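Local coordinates for protein (thiaminase I) (Bacillus subtilis, PDB 3THI) that degrades thiamin as a transferase, exchanging the thiazole part of the vitamin for a base or another nucleophile, at residues L50-L55 and N283-A288; Q75-A80 and G95-L100; L147-A152 and N197-K202; K187-L192 and Q355-A360. All coordinates share one frame; numbering follows the deposited sequence.

Contact 1 (L50-L55 and N283-A288); sequences LDVFVL and NVMASA
Met285 lays its sulfur and terminal methyl across two valines of strand 52-56, and this one side chain makes the whole contact from the helix side. On Val52, CG1 stands anti to the backbone N (chi1 -177°) and meets Met285 SD at 3.5 Å. The two side chains run past each other in opposite senses, so it is the flank of the thioether that is touched. The methionine is extended as far as SD and then bends at its last torsion (chi3 72°). That turn brings CE round to Val54, where the other methyl does the touching, CG2 lying 3.8 Å from Met285 CE.

The family belongs to the periplasmic-binding-protein clan, and the packing here suits such a fold: a helix, 275-286, laid against one face of a central sheet. The strand 52-56 runs between 2-6, which is parallel to it, and 260-269, which is antiparallel. Met285 reaches both of those neighbours as well, touching Val5 and Val266, and it meets Val21 of helix 14-28.

Val52 and Val54 share a face because side chains alternate along a strand. Phe53 between them points away from the helix, and its ring meets Trp39. The ring edge carries Leu50 O and Leu55 CD2 in its plane.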
loop_
_atom_site.group_PDB
_atom_site.type_symbol
_atom_site.label_atom_id
_atom_site.label_comp_id
_atom_site.label_asym_id
_atom_site.label_seq_id
_atom_site.Cartn_x
_atom_site.Cartn_y
_atom_site.Cartn_z
ATOM N N LEU A 50 -3.754 -9.272 -21.296
ATOM C CA LEU A 50 -2.893 -8.442 -20.463
ATOM C C LEU A 50 -1.778 -9.383 -20.016
ATOM O O LEU A 50 -1.996 -10.273 -19.181
ATOM C CB LEU A 50 -3.647 -7.909 -19.253
ATOM C CG LEU A 50 -2.861 -6.938 -18.371
ATOM C CD1 LEU A 50 -2.404 -5.732 -19.188
ATOM C CD2 LEU A 50 -3.751 -6.492 -17.223
ATOM N N ASP A 51 -0.598 -9.191 -20.598
ATOM C CA ASP A 51 0.562 -10.035 -20.331
ATOM C C ASP A 51 1.239 -9.896 -18.983
ATOM O O ASP A 51 1.588 -10.894 -18.368
ATOM C CB ASP A 51 1.594 -9.848 -21.438
ATOM C CG ASP A 51 1.033 -10.153 -22.798
ATOM O OD1 ASP A 51 0.462 -11.253 -22.971
ATOM O OD2 ASP A 51 1.139 -9.278 -23.684
ATOM N N VAL A 52 1.500 -8.661 -18.571
ATOM C CA VAL A 52 2.162 -8.380 -17.295
ATOM C C VAL A 52 1.365 -7.274 -16.613
ATOM O O VAL A 52 0.925 -6.324 -17.253
ATOM C CB VAL A 52 3.631 -7.924 -17.497
ATOM C CG1 VAL A 52 4.312 -7.699 -16.159
ATOM C CG2 VAL A 52 4.402 -8.967 -18.275
ATOM N N PHE A 53 1.202 -7.394 -15.306
ATOM C CA PHE A 53 0.424 -6.427 -14.559
ATOM C C PHE A 53 0.826 -6.441 -13.101
ATOM O O PHE A 53 1.357 -7.434 -12.597
ATOM C CB PHE A 53 -1.071 -6.757 -14.687
ATOM C CG PHE A 53 -1.378 -8.221 -14.542
ATOM C CD1 PHE A 53 -1.566 -8.789 -13.288
ATOM C CD2 PHE A 53 -1.421 -9.047 -15.661
ATOM C CE1 PHE A 53 -1.787 -10.163 -13.159
ATOM C CE2 PHE A 53 -1.639 -10.417 -15.539
ATOM C CZ PHE A 53 -1.821 -10.976 -14.290
ATOM N N VAL A 54 0.559 -5.329 -12.431
ATOM C CA VAL A 54 0.870 -5.189 -11.028
ATOM C C VAL A 54 -0.466 -5.202 -10.283
ATOM O O VAL A 54 -1.396 -4.484 -10.644
ATOM C CB VAL A 54 1.666 -3.888 -10.773
ATOM C CG1 VAL A 54 2.200 -3.865 -9.345
ATOM C CG2 VAL A 54 2.819 -3.784 -11.767
ATOM N N LEU A 55 -0.559 -6.043 -9.258
ATOM C CA LEU A 55 -1.784 -6.185 -8.483
ATOM C C LEU A 55 -1.500 -6.056 -7.000
ATOM O O LEU A 55 -0.361 -6.222 -6.567
ATOM C CB LEU A 55 -2.394 -7.566 -8.750
ATOM C CG LEU A 55 -1.460 -8.740 -8.397
ATOM C CD1 LEU A 55 -1.979 -9.527 -7.196
ATOM C CD2 LEU A 55 -1.310 -9.651 -9.590
ATOM N N ASN A 283 10.370 -8.711 -14.282
ATOM C CA ASN A 283 11.603 -8.459 -13.552
ATOM C C ASN A 283 12.086 -7.026 -13.694
ATOM O O ASN A 283 12.515 -6.416 -12.710
ATOM C CB ASN A 283 12.684 -9.443 -13.982
ATOM C CG ASN A 283 12.697 -10.684 -13.119
ATOM O OD1 ASN A 283 13.069 -10.631 -11.944
ATOM N ND2 ASN A 283 12.256 -11.798 -13.681
ATOM N N VAL A 284 12.029 -6.499 -14.917
ATOM C CA VAL A 284 12.428 -5.118 -15.190
ATOM C C VAL A 284 11.515 -4.197 -14.374
ATOM O O VAL A 284 11.987 -3.335 -13.643
ATOM C CB VAL A 284 12.308 -4.769 -16.708
ATOM C CG1 VAL A 284 12.406 -3.268 -16.919
ATOM C CG2 VAL A 284 13.405 -5.469 -17.513
ATOM N N MET A 285 10.211 -4.433 -14.447
ATOM C CA MET A 285 9.251 -3.614 -13.720
ATOM C C MET A 285 9.485 -3.623 -12.226
ATOM O O MET A 285 9.190 -2.652 -11.547
ATOM C CB MET A 285 7.837 -4.074 -14.024
ATOM C CG MET A 285 7.438 -3.880 -15.462
ATOM S SD MET A 285 5.804 -4.510 -15.797
ATOM C CE MET A 285 4.839 -3.303 -14.964
ATOM N N ALA A 286 10.054 -4.711 -11.721
ATOM C CA ALA A 286 10.334 -4.848 -10.297
ATOM C C ALA A 286 11.813 -4.602 -9.978
ATOM O O ALA A 286 12.217 -4.634 -8.805
ATOM C CB ALA A 286 9.914 -6.239 -9.823
ATOM N N SER A 287 12.617 -4.330 -11.008
ATOM C CA SER A 287 14.050 -4.113 -10.801
ATOM C C SER A 287 14.297 -2.885 -9.957
ATOM O O SER A 287 13.476 -1.963 -9.927
ATOM C CB SER A 287 14.814 -3.981 -12.126
ATOM O OG SER A 287 14.756 -2.655 -12.639
ATOM N N ALA A 288 15.433 -2.887 -9.269
ATOM C CA ALA A 288 15.827 -1.787 -8.422
ATOM C C ALA A 288 15.995 -0.508 -9.253
ATOM O O ALA A 288 15.593 0.585 -8.828
ATOM C CB ALA A 288 17.112 -2.144 -7.685
#

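Contact 2 (Q75-A80 and G95-L100)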
loop_
_atom_site.group_PDB
_atom_site.type_symbol
_atom_site.label_atom_id
_atom_site.label_comp_id
_atom_site.label_asym_id
_atom_site.label_seq_id
_atom_site.Cartn_x
_atom_site.Cartn_y
_atom_site.Cartn_z
ATOM N N GLN A 75 14.630 -19.504 -11.089
ATOM C CA GLN A 75 15.393 -19.170 -12.282
ATOM C C GLN A 75 14.877 -17.858 -12.884
ATOM O O GLN A 75 15.657 -17.046 -13.371
ATOM C CB GLN A 75 15.249 -20.293 -13.318
ATOM C CG GLN A 75 15.773 -21.646 -12.860
ATOM C CD GLN A 75 15.562 -22.753 -13.918
ATOM O OE1 GLN A 75 15.022 -22.488 -14.999
ATOM N NE2 GLN A 75 15.987 -23.989 -13.604
ATOM N N ASP A 76 13.559 -17.664 -12.846
ATOM C CA ASP A 76 12.895 -16.477 -13.413
ATOM C C ASP A 76 12.841 -15.252 -12.495
ATOM O O ASP A 76 12.105 -14.302 -12.777
ATOM C CB ASP A 76 11.452 -16.818 -13.817
ATOM C CG ASP A 76 11.309 -18.216 -14.394
ATOM O OD1 ASP A 76 12.103 -18.600 -15.285
ATOM O OD2 ASP A 76 10.374 -18.919 -13.957
ATOM N N ILE A 77 13.574 -15.267 -11.387
ATOM C CA ILE A 77 13.543 -14.118 -10.487
ATOM C C ILE A 77 14.925 -13.511 -10.450
ATOM O O ILE A 77 15.886 -14.193 -10.134
ATOM C CB ILE A 77 13.098 -14.499 -9.047
ATOM C CG1 ILE A 77 11.770 -15.272 -9.082
ATOM C CG2 ILE A 77 12.948 -13.241 -8.205
ATOM C CD1 ILE A 77 11.372 -15.912 -7.772
ATOM N N ASP A 78 15.024 -12.239 -10.821
ATOM C CA ASP A 78 16.304 -11.548 -10.834
ATOM C C ASP A 78 16.629 -10.944 -9.481
ATOM O O ASP A 78 15.787 -10.272 -8.881
ATOM C CB ASP A 78 16.323 -10.477 -11.927
ATOM C CG ASP A 78 16.275 -11.071 -13.330
ATOM O OD1 ASP A 78 16.427 -12.301 -13.464
ATOM O OD2 ASP A 78 16.088 -10.314 -14.307
ATOM N N GLN A 79 17.833 -11.244 -8.992
ATOM C CA GLN A 79 18.332 -10.756 -7.705
ATOM C C GLN A 79 17.351 -10.884 -6.539
ATOM O O GLN A 79 17.059 -9.902 -5.837
ATOM C CB GLN A 79 18.789 -9.312 -7.835
ATOM C CG GLN A 79 19.860 -9.120 -8.855
ATOM C CD GLN A 79 20.278 -7.687 -8.937
ATOM O OE1 GLN A 79 20.506 -7.042 -7.914
ATOM N NE2 GLN A 79 20.352 -7.162 -10.149
ATOM N N ALA A 80 16.856 -12.101 -6.333
ATOM C CA ALA A 80 15.919 -12.380 -5.256
ATOM C C ALA A 80 16.509 -12.031 -3.893
ATOM O O ALA A 80 15.774 -11.678 -2.976
ATOM C CB ALA A 80 15.500 -13.836 -5.297
ATOM N N GLY A 95 3.533 -23.241 -2.818
ATOM C CA GLY A 95 4.963 -23.474 -2.910
ATOM C C GLY A 95 5.640 -22.732 -4.050
ATOM O O GLY A 95 6.817 -22.967 -4.319
ATOM N N GLU A 96 4.927 -21.806 -4.693
ATOM C CA GLU A 96 5.486 -21.060 -5.817
ATOM C C GLU A 96 5.398 -19.535 -5.677
ATOM O O GLU A 96 4.461 -19.005 -5.066
ATOM C CB GLU A 96 4.777 -21.467 -7.114
ATOM C CG GLU A 96 4.777 -22.950 -7.402
ATOM C CD GLU A 96 4.115 -23.284 -8.723
ATOM O OE1 GLU A 96 2.871 -23.251 -8.790
ATOM O OE2 GLU A 96 4.834 -23.578 -9.701
ATOM N N VAL A 97 6.393 -18.839 -6.227
ATOM C CA VAL A 97 6.401 -17.376 -6.226
ATOM C C VAL A 97 5.486 -16.993 -7.397
ATOM O O VAL A 97 5.673 -17.474 -8.511
ATOM C CB VAL A 97 7.812 -16.812 -6.470
ATOM C CG1 VAL A 97 7.766 -15.293 -6.583
ATOM C CG2 VAL A 97 8.743 -17.238 -5.354
ATOM N N TYR A 98 4.461 -16.192 -7.132
ATOM C CA TYR A 98 3.527 -15.804 -8.184
ATOM C C TYR A 98 3.550 -14.324 -8.565
ATOM O O TYR A 98 2.782 -13.890 -9.421
ATOM C CB TYR A 98 2.105 -16.242 -7.812
ATOM C CG TYR A 98 1.756 -17.620 -8.327
ATOM C CD1 TYR A 98 1.291 -17.797 -9.631
ATOM C CD2 TYR A 98 1.891 -18.748 -7.520
ATOM C CE1 TYR A 98 0.973 -19.053 -10.121
ATOM C CE2 TYR A 98 1.569 -20.020 -8.003
ATOM C CZ TYR A 98 1.112 -20.161 -9.307
ATOM O OH TYR A 98 0.797 -21.407 -9.807
ATOM N N GLY A 99 4.466 -13.574 -7.959
ATOM C CA GLY A 99 4.569 -12.160 -8.235
ATOM C C GLY A 99 5.887 -11.599 -7.749
ATOM O O GLY A 99 6.508 -12.138 -6.832
ATOM N N LEU A 100 6.349 -10.547 -8.415
ATOM C CA LEU A 100 7.594 -9.907 -8.036
ATOM C C LEU A 100 7.259 -8.636 -7.280
ATOM O O LEU A 100 6.720 -7.686 -7.848
ATOM C CB LEU A 100 8.450 -9.595 -9.275
ATOM C CG LEU A 100 8.792 -10.770 -10.206
ATOM C CD1 LEU A 100 9.831 -10.343 -11.213
ATOM C CD2 LEU A 100 9.322 -11.965 -9.426
#
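Ile77 is the side chain to follow here: its tip goes to Val97, while CG2 and the root of the longer branch meet Leu100. That longer branch reaches toward Val97 tip to tip. CG1 stands anti to the carbonyl carbon, chi2 is extended (169°), and the chain ends with CD1 seated evenly over the valine fork: Ile77 CD1 is 3.8 Å from both Val97 CG1 and Val97 CG2.

Leu100 comes in differently. Its side chain lies aslant to the isoleucine, and a single methyl does the work, Leu100 CD2 lying 4.0 Å from Ile77 CG2. The same methyl is 4.1 Å from Ile77 CG1, so it packs over the root of the branch and leaves the tip to Val97. This is a plain apolar loop-to-strand contact, in which one isoleucine pins a segment without regular structure to the start of strand 96-112. An alanine here would lose both branches, and Val97 and Leu100 would probably be left facing a gap where the isoleucine had been.

Around the contact, Phe72 touches both Ile77 and Leu100, and Leu100 also packs on Ala282 and Ala286 of helix 275-286. From that helix the amide of Asn283 bonds to Asp76 O and Asp78 N, the backbone just before and just after Ile77. On the other segment, the strand 96-112 pairs through Leu100 with Val266 of the antiparallel strand 260-269.

Contact 3 (L147-A152 and N197-K202)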
loop_
_atom_site.group_PDB
_atom_site.type_symbol
_atom_site.label_atom_id
_atom_site.label_comp_id
_atom_site.label_asym_id
_atom_site.label_seq_id
_atom_site.Cartn_x
_atom_site.Cartn_y
_atom_site.Cartn_z
ATOM N N LEU A 147 -7.561 14.017 14.204
ATOM C CA LEU A 147 -6.912 13.066 13.325
ATOM C C LEU A 147 -7.388 13.167 11.891
ATOM O O LEU A 147 -8.582 13.294 11.628
ATOM C CB LEU A 147 -7.180 11.635 13.808
ATOM C CG LEU A 147 -6.714 10.516 12.868
ATOM C CD1 LEU A 147 -5.193 10.473 12.827
ATOM C CD2 LEU A 147 -7.287 9.181 13.309
ATOM N N LEU A 148 -6.438 13.116 10.965
ATOM C CA LEU A 148 -6.753 13.110 9.546
ATOM C C LEU A 148 -6.484 11.678 9.108
ATOM O O LEU A 148 -5.393 11.156 9.326
ATOM C CB LEU A 148 -5.846 14.065 8.762
ATOM C CG LEU A 148 -6.278 15.530 8.649
ATOM C CD1 LEU A 148 -5.183 16.338 7.987
ATOM C CD2 LEU A 148 -7.528 15.592 7.816
ATOM N N ILE A 149 -7.508 11.016 8.581
ATOM C CA ILE A 149 -7.351 9.655 8.102
ATOM C C ILE A 149 -8.415 9.299 7.077
ATOM O O ILE A 149 -9.583 9.651 7.213
ATOM C CB ILE A 149 -7.361 8.616 9.247
ATOM C CG1 ILE A 149 -6.967 7.235 8.703
ATOM C CG2 ILE A 149 -8.720 8.581 9.928
ATOM C CD1 ILE A 149 -6.979 6.114 9.729
ATOM N N ASN A 150 -7.974 8.639 6.018
ATOM C CA ASN A 150 -8.859 8.204 4.959
ATOM C C ASN A 150 -9.456 6.843 5.322
ATOM O O ASN A 150 -8.749 5.832 5.413
ATOM C CB ASN A 150 -8.085 8.125 3.634
ATOM C CG ASN A 150 -8.970 7.783 2.456
ATOM O OD1 ASN A 150 -10.130 7.414 2.626
ATOM N ND2 ASN A 150 -8.429 7.919 1.253
ATOM N N MET A 151 -10.755 6.838 5.580
ATOM C CA MET A 151 -11.454 5.609 5.908
ATOM C C MET A 151 -12.673 5.490 5.005
ATOM O O MET A 151 -13.612 4.782 5.318
ATOM C CB MET A 151 -11.845 5.583 7.388
ATOM C CG MET A 151 -10.651 5.368 8.304
ATOM S SD MET A 151 -11.039 5.207 10.054
ATOM C CE MET A 151 -11.685 3.549 10.136
ATOM N N ALA A 152 -12.649 6.228 3.900
ATOM C CA ALA A 152 -13.721 6.227 2.910
ATOM C C ALA A 152 -13.572 4.982 2.032
ATOM O O ALA A 152 -12.462 4.513 1.790
ATOM C CB ALA A 152 -13.622 7.480 2.054
ATOM N N ASN A 197 -13.875 8.262 15.581
ATOM C CA ASN A 197 -14.151 9.201 16.655
ATOM C C ASN A 197 -13.103 10.326 16.695
ATOM O O ASN A 197 -13.428 11.494 16.960
ATOM C CB ASN A 197 -14.173 8.464 17.997
ATOM C CG ASN A 197 -14.672 9.338 19.119
ATOM O OD1 ASN A 197 -15.803 9.835 19.079
ATOM N ND2 ASN A 197 -13.830 9.556 20.111
ATOM N N MET A 198 -11.848 9.968 16.434
ATOM C CA MET A 198 -10.761 10.946 16.440
ATOM C C MET A 198 -10.735 11.850 15.203
ATOM O O MET A 198 -10.417 13.039 15.291
ATOM C CB MET A 198 -9.406 10.240 16.593
ATOM C CG MET A 198 -9.226 9.539 17.944
ATOM S SD MET A 198 -7.529 8.999 18.226
ATOM C CE MET A 198 -7.581 7.262 17.582
ATOM N N ALA A 199 -11.100 11.274 14.061
ATOM C CA ALA A 199 -11.097 11.976 12.781
ATOM C C ALA A 199 -12.380 12.723 12.444
ATOM O O ALA A 199 -12.346 13.766 11.783
ATOM C CB ALA A 199 -10.770 10.990 11.663
ATOM N N GLY A 200 -13.504 12.199 12.922
ATOM C CA GLY A 200 -14.789 12.792 12.606
ATOM C C GLY A 200 -15.388 11.893 11.539
ATOM O O GLY A 200 -14.667 11.375 10.685
ATOM N N GLU A 201 -16.697 11.695 11.585
ATOM C CA GLU A 201 -17.366 10.816 10.631
ATOM C C GLU A 201 -17.228 11.267 9.185
ATOM O O GLU A 201 -16.727 10.525 8.347
ATOM C CB GLU A 201 -18.846 10.659 10.998
ATOM C CG GLU A 201 -19.603 9.644 10.141
ATOM C CD GLU A 201 -21.032 9.426 10.609
ATOM O OE1 GLU A 201 -21.401 9.943 11.686
ATOM O OE2 GLU A 201 -21.800 8.738 9.899
ATOM N N LYS A 202 -17.699 12.476 8.895
ATOM C CA LYS A 202 -17.636 13.010 7.544
ATOM C C LYS A 202 -16.208 13.187 7.064
ATOM O O LYS A 202 -15.897 12.834 5.932
ATOM C CB LYS A 202 -18.415 14.325 7.423
ATOM C CG LYS A 202 -19.922 14.147 7.371
ATOM C CD LYS A 202 -20.623 15.498 7.281
ATOM C CE LYS A 202 -22.033 15.358 6.722
ATOM N NZ LYS A 202 -22.016 14.965 5.276
HETATM O O HOH W 1 -10.337 14.033 9.898
#
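Leu147 N donates to Met198 O in a 3.2 Å bond that is straight at the hydrogen (168°) but approaches from above the carbonyl plane, 56° out of it. One residue on, the backbones nearly touch, with Ala199 CA 3.1 Å from Leu147 O in a CA-H...O contact.

Ala199 CB sits against the strand, meeting Ile149 CG2 at 3.6 Å; because CG1 is anti to the backbone N (chi1 -171°), CG2 is placed between that N and the carbonyl carbon. Leu147 and Met198 meet low down, CB to CB at 3.8 Å, and Leu147 CD2 also touches Met198 CB, the two chains lying aslant. Ile131 of helix 124-131 touches both side chains.

Strand 147-149 runs parallel to 227-231, to which Leu148 is bonded, so the N and O of Leu147 face the end of helix 186-199. That helix stops at Ala199, the chain breaking out at Gly200 with positive phi. A water lies 2.8 Å from Ala199 O and 2.6 Å from Leu147 O, with more acceptors in reach than it has protons. At this buried helix end, then, the strand's N-H serves Met198 O, a carbonyl of the last turn, and water is at hand for the next, with apolar contacts alongside.

Contact 4 (K187-L192 and Q355-A360); sequences KVIRGL and QVLPEA
This is a small apolar contact between two helices, Ile189 on helix 186-199 against the first turn of the C-terminal helix 357-361. It lies at the edge of one lobe of a fold consistent with the periplasmic-binding-protein type. The later segment returns to this lobe from more than 160 residues down the chain.

The backbones come close, 7.1 Å between Ile189 CA and Ala360 CA, a distance in keeping with the small alanine side chain. Ile189 points toward the other helix and spreads its branches over it. Its CG1 is anti to the carbonyl carbon, and a further bend (chi2 -60°) carries CD1 over the methyl of the alanine, with Ile189 CD1 to Ala360 CB at 4.0 Å. The same end atom is 4.4 Å from Leu357 CD1, a looser touch. Leu357 does not start out aimed at Ile189, but its end swings nearer, with chi1 at an unusual -118°.

Leu184 lies against both Leu357 and Ala360, and Leu361 goes on to touch Ile189 and Leu192. Val188, next to Ile189, packs instead on helix 154-169, so helix 186-199 has partners on two flanks.

The shorter branch of the isoleucine comes up to a backbone oxygen: Ile189 CG2 is 3.6 Å from Ala360 O, the atom that accepts a hydrogen bond from Arg193 NE.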
loop_
_atom_site.group_PDB
_atom_site.type_symbol
_atom_site.label_atom_id
_atom_site.label_comp_id
_atom_site.label_asym_id
_atom_site.label_seq_id
_atom_site.Cartn_x
_atom_site.Cartn_y
_atom_site.Cartn_z
ATOM N N LYS A 187 -13.356 -5.884 19.509
ATOM C CA LYS A 187 -12.135 -5.130 19.752
ATOM C C LYS A 187 -11.733 -4.390 18.475
ATOM O O LYS A 187 -11.384 -3.208 18.517
ATOM C CB LYS A 187 -11.001 -6.067 20.183
ATOM C CG LYS A 187 -10.980 -6.426 21.654
ATOM C CD LYS A 187 -9.940 -7.513 21.925
ATOM C CE LYS A 187 -9.733 -7.755 23.415
ATOM N NZ LYS A 187 -9.056 -6.588 24.060
ATOM N N VAL A 188 -11.795 -5.097 17.344
ATOM C CA VAL A 188 -11.442 -4.523 16.052
ATOM C C VAL A 188 -12.379 -3.377 15.733
ATOM O O VAL A 188 -11.933 -2.299 15.341
ATOM C CB VAL A 188 -11.505 -5.569 14.921
ATOM C CG1 VAL A 188 -11.227 -4.918 13.568
ATOM C CG2 VAL A 188 -10.490 -6.654 15.171
ATOM N N ILE A 189 -13.675 -3.610 15.918
ATOM C CA ILE A 189 -14.682 -2.582 15.668
ATOM C C ILE A 189 -14.446 -1.377 16.583
ATOM O O ILE A 189 -14.504 -0.236 16.132
ATOM C CB ILE A 189 -16.120 -3.135 15.856
ATOM C CG1 ILE A 189 -16.446 -4.127 14.732
ATOM C CG2 ILE A 189 -17.140 -2.004 15.857
ATOM C CD1 ILE A 189 -16.376 -3.516 13.338
ATOM N N ARG A 190 -14.133 -1.630 17.852
ATOM C CA ARG A 190 -13.872 -0.543 18.793
ATOM C C ARG A 190 -12.659 0.253 18.334
ATOM O O ARG A 190 -12.591 1.467 18.523
ATOM C CB ARG A 190 -13.662 -1.076 20.210
ATOM C CG ARG A 190 -14.967 -1.310 20.962
ATOM C CD ARG A 190 -14.725 -1.733 22.407
ATOM N NE ARG A 190 -14.376 -3.149 22.544
ATOM C CZ ARG A 190 -13.385 -3.610 23.307
ATOM N NH1 ARG A 190 -12.622 -2.773 24.001
ATOM N NH2 ARG A 190 -13.189 -4.916 23.419
ATOM N N GLY A 191 -11.703 -0.452 17.740
ATOM C CA GLY A 191 -10.511 0.190 17.230
ATOM C C GLY A 191 -10.857 1.097 16.063
ATOM O O GLY A 191 -10.460 2.262 16.045
ATOM N N LEU A 192 -11.646 0.590 15.117
ATOM C CA LEU A 192 -12.026 1.377 13.944
ATOM C C LEU A 192 -12.909 2.567 14.322
ATOM O O LEU A 192 -12.789 3.641 13.739
ATOM C CB LEU A 192 -12.701 0.492 12.889
ATOM C CG LEU A 192 -11.895 -0.687 12.326
ATOM C CD1 LEU A 192 -12.734 -1.472 11.340
ATOM C CD2 LEU A 192 -10.618 -0.190 11.656
ATOM N N GLN A 355 -22.043 -4.650 3.607
ATOM C CA GLN A 355 -23.443 -4.721 4.007
ATOM C C GLN A 355 -23.547 -4.819 5.526
ATOM O O GLN A 355 -24.649 -4.813 6.078
ATOM C CB GLN A 355 -24.096 -5.958 3.415
ATOM C CG GLN A 355 -24.094 -6.029 1.923
ATOM C CD GLN A 355 -25.008 -7.126 1.447
ATOM O OE1 GLN A 355 -26.168 -6.864 1.148
ATOM N NE2 GLN A 355 -24.521 -8.376 1.443
ATOM N N VAL A 356 -22.404 -4.883 6.205
ATOM C CA VAL A 356 -22.413 -5.031 7.651
ATOM C C VAL A 356 -21.447 -4.106 8.415
ATOM O O VAL A 356 -21.771 -3.637 9.510
ATOM C CB VAL A 356 -22.179 -6.547 8.011
ATOM C CG1 VAL A 356 -20.708 -6.884 8.056
ATOM C CG2 VAL A 356 -22.882 -6.908 9.303
ATOM N N LEU A 357 -20.299 -3.799 7.815
ATOM C CA LEU A 357 -19.293 -2.945 8.452
ATOM C C LEU A 357 -19.723 -1.492 8.677
ATOM O O LEU A 357 -19.502 -0.950 9.766
ATOM C CB LEU A 357 -17.969 -3.016 7.692
ATOM C CG LEU A 357 -16.743 -3.546 8.431
ATOM C CD1 LEU A 357 -17.081 -4.789 9.213
ATOM C CD2 LEU A 357 -15.648 -3.854 7.436
ATOM N N PRO A 358 -20.302 -0.829 7.664
ATOM C CA PRO A 358 -20.736 0.565 7.833
ATOM C C PRO A 358 -21.736 0.735 8.995
ATOM O O PRO A 358 -21.737 1.763 9.673
ATOM C CB PRO A 358 -21.373 0.882 6.482
ATOM C CG PRO A 358 -20.536 0.103 5.541
ATOM C CD PRO A 358 -20.424 -1.228 6.246
ATOM N N GLU A 359 -22.589 -0.266 9.213
ATOM C CA GLU A 359 -23.566 -0.219 10.311
ATOM C C GLU A 359 -22.835 -0.347 11.643
ATOM O O GLU A 359 -23.050 0.451 12.558
ATOM C CB GLU A 359 -24.574 -1.363 10.201
ATOM C CG GLU A 359 -25.418 -1.344 8.942
ATOM C CD GLU A 359 -26.641 -2.242 9.052
ATOM O OE1 GLU A 359 -27.412 -2.066 10.024
ATOM O OE2 GLU A 359 -26.832 -3.117 8.173
ATOM N N ALA A 360 -21.968 -1.362 11.726
ATOM C CA ALA A 360 -21.165 -1.646 12.915
ATOM C C ALA A 360 -20.294 -0.454 13.318
ATOM O O ALA A 360 -20.016 -0.243 14.502
ATOM C CB ALA A 360 -20.308 -2.879 12.688
#

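Overall arrangement
From the N terminus, contact 1 opens at strand 52-56 and closes far on, at helix 275-286. Nested inside its loop, contact 2 ties the loop 75-80 to strand 96-112. Contact 3, also nested there, opens at strand 147-149 and closes at the end of helix 186-199; before it closes, contact 4 opens on that same helix, so the two cross. Contact 4 closes only at the C-terminal helix 357-361, crossing contact 1 as well. In space they form two pairs. The centres of contacts 1 and 2 are about 12 Å apart, and they meet at helix 275-286, which supplies contact 1 and packs on contact 2; those of contacts 3 and 4 are about 14 Å apart, on the opposite side of the chain's centre.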